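Local coordinates for protein hyperpolarization-activated (Ih) channel (Strongylocentrotus purpuratus, PDB 2PTM) that probably forms a voltage-gated, hyperpolarization-activated cation channel, of which this piece is the C-terminal region: the C-linker and the domain that binds cyclic AMP, at residues N32-L35 with D36-Y40; S84-V87 with T88-T92. All coordinates share one frame; numbering follows the deposited sequence.

Contact 1 of 2, residues N32-L35 with D36-Y40. With NCO (cobalt hexammine(III)), chain B.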
loop_
_atom_site.group_PDB
_atom_site.type_symbol
_atom_site.label_atom_id
_atom_site.label_comp_id
_atom_site.label_asym_id
_atom_site.label_seq_id
_atom_site.Cartn_x
_atom_site.Cartn_y
_atom_site.Cartn_z
ATOM N N ASN A 32 11.683 -25.096 16.629
ATOM C CA ASN A 32 13.137 -25.031 16.566
ATOM C C ASN A 32 13.654 -24.516 15.230
ATOM O O ASN A 32 14.659 -23.814 15.186
ATOM C CB ASN A 32 13.754 -26.383 16.920
ATOM C CG ASN A 32 13.665 -26.676 18.403
ATOM O OD1 ASN A 32 13.811 -25.773 19.226
ATOM N ND2 ASN A 32 13.421 -27.937 18.753
ATOM N N LYS A 33 12.957 -24.852 14.146
ATOM C CA LYS A 33 13.330 -24.347 12.827
ATOM C C LYS A 33 13.214 -22.828 12.796
ATOM O O LYS A 33 14.096 -22.125 12.287
ATOM C CB LYS A 33 12.446 -24.957 11.740
ATOM C CG LYS A 33 12.731 -24.405 10.342
ATOM C CD LYS A 33 11.987 -25.158 9.246
ATOM C CE LYS A 33 12.548 -24.782 7.848
ATOM N NZ LYS A 33 11.538 -24.944 6.785
ATOM N N ILE A 34 12.120 -22.328 13.354
ATOM C CA ILE A 34 11.864 -20.894 13.393
ATOM C C ILE A 34 12.870 -20.160 14.279
ATOM O O ILE A 34 13.431 -19.148 13.874
ATOM C CB ILE A 34 10.425 -20.625 13.832
ATOM C CG1 ILE A 34 9.484 -21.168 12.758
ATOM C CG2 ILE A 34 10.189 -19.134 14.073
ATOM C CD1 ILE A 34 8.031 -21.246 13.177
ATOM N N LEU A 35 13.116 -20.676 15.478
ATOM C CA LEU A 35 14.111 -20.055 16.363
ATOM C C LEU A 35 15.505 -20.071 15.738
ATOM O O LEU A 35 16.230 -19.079 15.811
ATOM C CB LEU A 35 14.124 -20.737 17.732
ATOM C CG LEU A 35 12.814 -20.617 18.516
ATOM C CD1 LEU A 35 12.884 -21.424 19.815
ATOM C CD2 LEU A 35 12.499 -19.147 18.816
ATOM N N ASP A 36 15.880 -21.190 15.117
ATOM C CA ASP A 36 17.163 -21.276 14.404
ATOM C C ASP A 36 17.263 -20.248 13.277
ATOM O O ASP A 36 18.340 -19.682 13.008
ATOM C CB ASP A 36 17.349 -22.663 13.789
ATOM C CG ASP A 36 17.596 -23.737 14.822
ATOM O OD1 ASP A 36 17.656 -23.419 16.023
ATOM O OD2 ASP A 36 17.724 -24.911 14.423
ATOM N N TYR A 37 16.152 -20.038 12.584
ATOM C CA TYR A 37 16.116 -19.039 11.512
ATOM C C TYR A 37 16.365 -17.628 12.058
ATOM O O TYR A 37 17.191 -16.888 11.523
ATOM C CB TYR A 37 14.786 -19.108 10.734
ATOM C CG TYR A 37 14.623 -18.012 9.693
ATOM C CD1 TYR A 37 14.935 -18.236 8.354
ATOM C CD2 TYR A 37 14.179 -16.742 10.053
ATOM C CE1 TYR A 37 14.785 -17.232 7.399
ATOM C CE2 TYR A 37 14.032 -15.733 9.103
ATOM C CZ TYR A 37 14.333 -15.985 7.783
ATOM O OH TYR A 37 14.189 -14.975 6.856
ATOM N N TYR A 38 15.667 -17.249 13.126
ATOM C CA TYR A 38 15.857 -15.904 13.677
ATOM C C TYR A 38 17.282 -15.717 14.156
ATOM O O TYR A 38 17.878 -14.663 13.953
ATOM C CB TYR A 38 14.889 -15.617 14.827
ATOM C CG TYR A 38 13.547 -15.081 14.373
ATOM C CD1 TYR A 38 12.485 -15.936 14.127
ATOM C CD2 TYR A 38 13.348 -13.717 14.180
ATOM C CE1 TYR A 38 11.260 -15.453 13.703
ATOM C CE2 TYR A 38 12.124 -13.224 13.755
ATOM C CZ TYR A 38 11.084 -14.100 13.524
ATOM O OH TYR A 38 9.861 -13.632 13.108
ATOM N N GLU A 39 17.827 -16.740 14.804
ATOM C CA GLU A 39 19.188 -16.650 15.308
ATOM C C GLU A 39 20.162 -16.516 14.148
ATOM O O GLU A 39 21.068 -15.683 14.177
ATOM C CB GLU A 39 19.561 -17.877 16.144
ATOM C CG GLU A 39 21.000 -17.790 16.671
ATOM C CD GLU A 39 21.479 -19.072 17.318
ATOM O OE1 GLU A 39 21.271 -20.152 16.733
ATOM O OE2 GLU A 39 22.070 -19.001 18.414
ATOM N N TYR A 40 19.979 -17.341 13.123
ATOM C CA TYR A 40 20.899 -17.340 11.984
ATOM C C TYR A 40 20.844 -16.028 11.219
ATOM O O TYR A 40 21.878 -15.452 10.858
ATOM C CB TYR A 40 20.610 -18.493 11.018
ATOM C CG TYR A 40 21.614 -18.547 9.888
ATOM C CD1 TYR A 40 22.766 -19.326 9.986
ATOM C CD2 TYR A 40 21.434 -17.792 8.737
ATOM C CE1 TYR A 40 23.698 -19.362 8.947
ATOM C CE2 TYR A 40 22.357 -17.824 7.704
ATOM C CZ TYR A 40 23.482 -18.611 7.813
ATOM O OH TYR A 40 24.398 -18.631 6.779
HETATM CO CO NCO B . 20.094 -22.852 19.298
HETATM N N1 NCO B . 20.719 -21.084 20.361
HETATM N N2 NCO B . 21.167 -24.100 20.709
HETATM N N3 NCO B . 18.195 -23.126 20.424
HETATM N N4 NCO B . 22.020 -22.707 17.942
HETATM N N5 NCO B . 19.529 -24.633 18.203
HETATM N N6 NCO B . 19.020 -21.519 17.875
HETATM O O HOH W 1 16.249 -23.758 18.370
#
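The ring of Y38 meets I34 at its edge: I34 CG2 lies in the plane of the ring, 3.9 Å from Y38 CE1, and the two side chains run side by side in the same direction. I34 O sits near that plane too, along the CD1 edge, while it also accepts the helix bond from Y38 N. M21 touches I34, and L14 and V17 touch Y38, all from helix 5-23, while E55 of the second subunit takes a hydrogen bond from the Y38 hydroxyl.

Another flank of this C-linker helix, 28-42, is polar. The carboxylates of D36 and E39, three residues apart, both grip one cobalt hexammine. D36 OD1 accepts ammine N6 at 3.0 Å and N5 as well; E39 OE1 takes N6 at 2.9 Å and also N4, and E39 OE2 takes N1. The two acids thus share ammine N6. E39 reaches it with CG anti to the backbone N (chi1 180°) and the chain extended. D36 instead keeps CG beside its backbone N (chi1 -71°), which sets the carboxylate near N32 O, an acceptor like itself; that carbonyl takes the D36 backbone N-H instead. A water donates to D36 OD1 at 2.8 Å and to N32 OD1 at 3.3 Å, and accepts from ammine N3, so N32 joins the site at second hand. An asparagine in place of D36 would probably leave the trivalent complex with one fewer charge to balance it and weaken the hold on N5 and N6.

The ammines stay between cobalt and protein, so binding is outer-sphere, by N-H bonds and charge. Two acids one helical turn apart form an anionic patch, and the trication is likely to ease the repulsion between them.

Contact 2 of 2, residues S84-V87 with T88-T92; sequences SNFV and TRVVT
F86 and V90, one turn apart on helix 84-93, meet through a CH-pi contact. V90 CG2 stands over one face of the phenylalanine ring, 4.0 Å from its centroid and 17° off the normal, shifted toward the rim so that F86 CZ is its nearest ring atom. The torsions explain the meeting: F86 swings CG anti to its own N (chi1 175°), and V90, with CG1 in the anti place (chi1 173°), leaves CG2 beside its backbone N, facing back toward the N-terminal end, over the F86 ring. F180 also meets the F86 ring, with the planes steeply inclined.

Beside this pair V87 and V91 approach more loosely, CG1 to CG1 at 4.3 Å, and V73 of helix 70-75 touches both. V91 puts CG2 between its backbone N and carbonyl carbon, 3.3 Å from V87 O. The R89 side chain starts with CG anti to N, bends at chi2 and chi3, and forms a salt bridge through NH2 with E179. T88 OG1 is hydrogen-bonded to N66 ND2. Nearer the C-terminal end, T92 OG1 turns back to donate to R89 O at 2.8 Å, arriving from above the carbonyl plane.

Backbone bonds from T88, R89, V90 and V91 to residues four earlier make this a regular alpha-helix with one apolar flank and one polar. It directly precedes strand 95-99, the first of the beta roll in the cyclic nucleotide-binding domain.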
loop_
_atom_site.group_PDB
_atom_site.type_symbol
_atom_site.label_atom_id
_atom_site.label_comp_id
_atom_site.label_asym_id
_atom_site.label_seq_id
_atom_site.Cartn_x
_atom_site.Cartn_y
_atom_site.Cartn_z
ATOM N N SER A 84 27.722 0.302 -15.153
ATOM C CA SER A 84 27.598 0.695 -13.744
ATOM C C SER A 84 26.162 1.038 -13.356
ATOM O O SER A 84 25.730 0.765 -12.230
ATOM C CB SER A 84 28.508 1.886 -13.425
ATOM O OG SER A 84 29.851 1.470 -13.225
ATOM N N ASN A 85 25.432 1.644 -14.287
ATOM C CA ASN A 85 24.036 2.000 -14.054
ATOM C C ASN A 85 23.151 0.764 -13.954
ATOM O O ASN A 85 22.169 0.761 -13.209
ATOM C CB ASN A 85 23.514 2.930 -15.148
ATOM C CG ASN A 85 24.193 4.287 -15.137
ATOM O OD1 ASN A 85 24.549 4.812 -14.077
ATOM N ND2 ASN A 85 24.370 4.870 -16.320
ATOM N N PHE A 86 23.487 -0.274 -14.722
ATOM C CA PHE A 86 22.799 -1.567 -14.614
ATOM C C PHE A 86 23.009 -2.179 -13.232
ATOM O O PHE A 86 22.045 -2.542 -12.554
ATOM C CB PHE A 86 23.248 -2.555 -15.709
ATOM C CG PHE A 86 22.654 -3.953 -15.561
ATOM C CD1 PHE A 86 21.355 -4.221 -15.970
ATOM C CD2 PHE A 86 23.395 -4.984 -15.015
ATOM C CE1 PHE A 86 20.802 -5.484 -15.829
ATOM C CE2 PHE A 86 22.853 -6.260 -14.879
ATOM C CZ PHE A 86 21.553 -6.511 -15.290
ATOM N N VAL A 87 24.266 -2.293 -12.813
ATOM C CA VAL A 87 24.563 -2.866 -11.505
ATOM C C VAL A 87 23.859 -2.070 -10.393
ATOM O O VAL A 87 23.239 -2.642 -9.500
ATOM C CB VAL A 87 26.073 -2.918 -11.233
ATOM C CG1 VAL A 87 26.335 -3.493 -9.845
ATOM C CG2 VAL A 87 26.780 -3.737 -12.306
ATOM N N THR A 88 23.937 -0.746 -10.457
ATOM C CA THR A 88 23.286 0.069 -9.437
ATOM C C THR A 88 21.770 -0.163 -9.383
ATOM O O THR A 88 21.181 -0.288 -8.303
ATOM C CB THR A 88 23.605 1.561 -9.621
ATOM O OG1 THR A 88 24.992 1.779 -9.328
ATOM C CG2 THR A 88 22.747 2.406 -8.687
ATOM N N ARG A 89 21.141 -0.237 -10.548
ATOM C CA ARG A 89 19.701 -0.458 -10.611
ATOM C C ARG A 89 19.312 -1.787 -9.960
ATOM O O ARG A 89 18.381 -1.850 -9.158
ATOM C CB ARG A 89 19.214 -0.430 -12.061
ATOM C CG ARG A 89 17.696 -0.533 -12.202
ATOM C CD ARG A 89 17.018 0.751 -11.766
ATOM N NE ARG A 89 17.380 1.871 -12.633
ATOM C CZ ARG A 89 17.031 3.135 -12.416
ATOM N NH1 ARG A 89 16.318 3.455 -11.344
ATOM N NH2 ARG A 89 17.398 4.082 -13.272
ATOM N N VAL A 90 20.034 -2.846 -10.306
ATOM C CA VAL A 90 19.746 -4.167 -9.763
ATOM C C VAL A 90 19.896 -4.203 -8.250
ATOM O O VAL A 90 18.969 -4.603 -7.547
ATOM C CB VAL A 90 20.638 -5.246 -10.398
ATOM C CG1 VAL A 90 20.451 -6.588 -9.686
ATOM C CG2 VAL A 90 20.312 -5.370 -11.870
ATOM N N VAL A 91 21.050 -3.769 -7.746
ATOM C CA VAL A 91 21.313 -3.887 -6.314
ATOM C C VAL A 91 20.308 -3.099 -5.478
ATOM O O VAL A 91 20.037 -3.469 -4.345
ATOM C CB VAL A 91 22.769 -3.508 -5.903
ATOM C CG1 VAL A 91 23.785 -4.497 -6.495
ATOM C CG2 VAL A 91 23.110 -2.072 -6.280
ATOM N N THR A 92 19.752 -2.027 -6.032
ATOM C CA THR A 92 18.775 -1.235 -5.288
ATOM C C THR A 92 17.405 -1.913 -5.269
ATOM O O THR A 92 16.530 -1.539 -4.489
ATOM C CB THR A 92 18.623 0.194 -5.858
ATOM O OG1 THR A 92 18.112 0.128 -7.193
ATOM C CG2 THR A 92 19.953 0.933 -5.854
#

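In the fold
Each contact lies within its own helix, on opposite sides of the chain's centre, with nearest atoms about 17 Å apart. I34/Y38, F86/V90 and V87/V91 are i to i+4 pairs, while D36 and E39 meet at the cobalt complex, i to i+3. Contact 1, in the C-linker, buries I34, Y37 and Y38 toward helix 5-23 and the second subunit and leaves N32 exposed. Contact 2 buries F86, V90 and V91, chiefly within its own chain, and leaves S84 exposed; the third subunit touches N85 and R89. Contact 1 thus sets an aliphatic-aromatic flank beside an acidic one, whereas contact 2 joins branched aliphatics to a phenyl face.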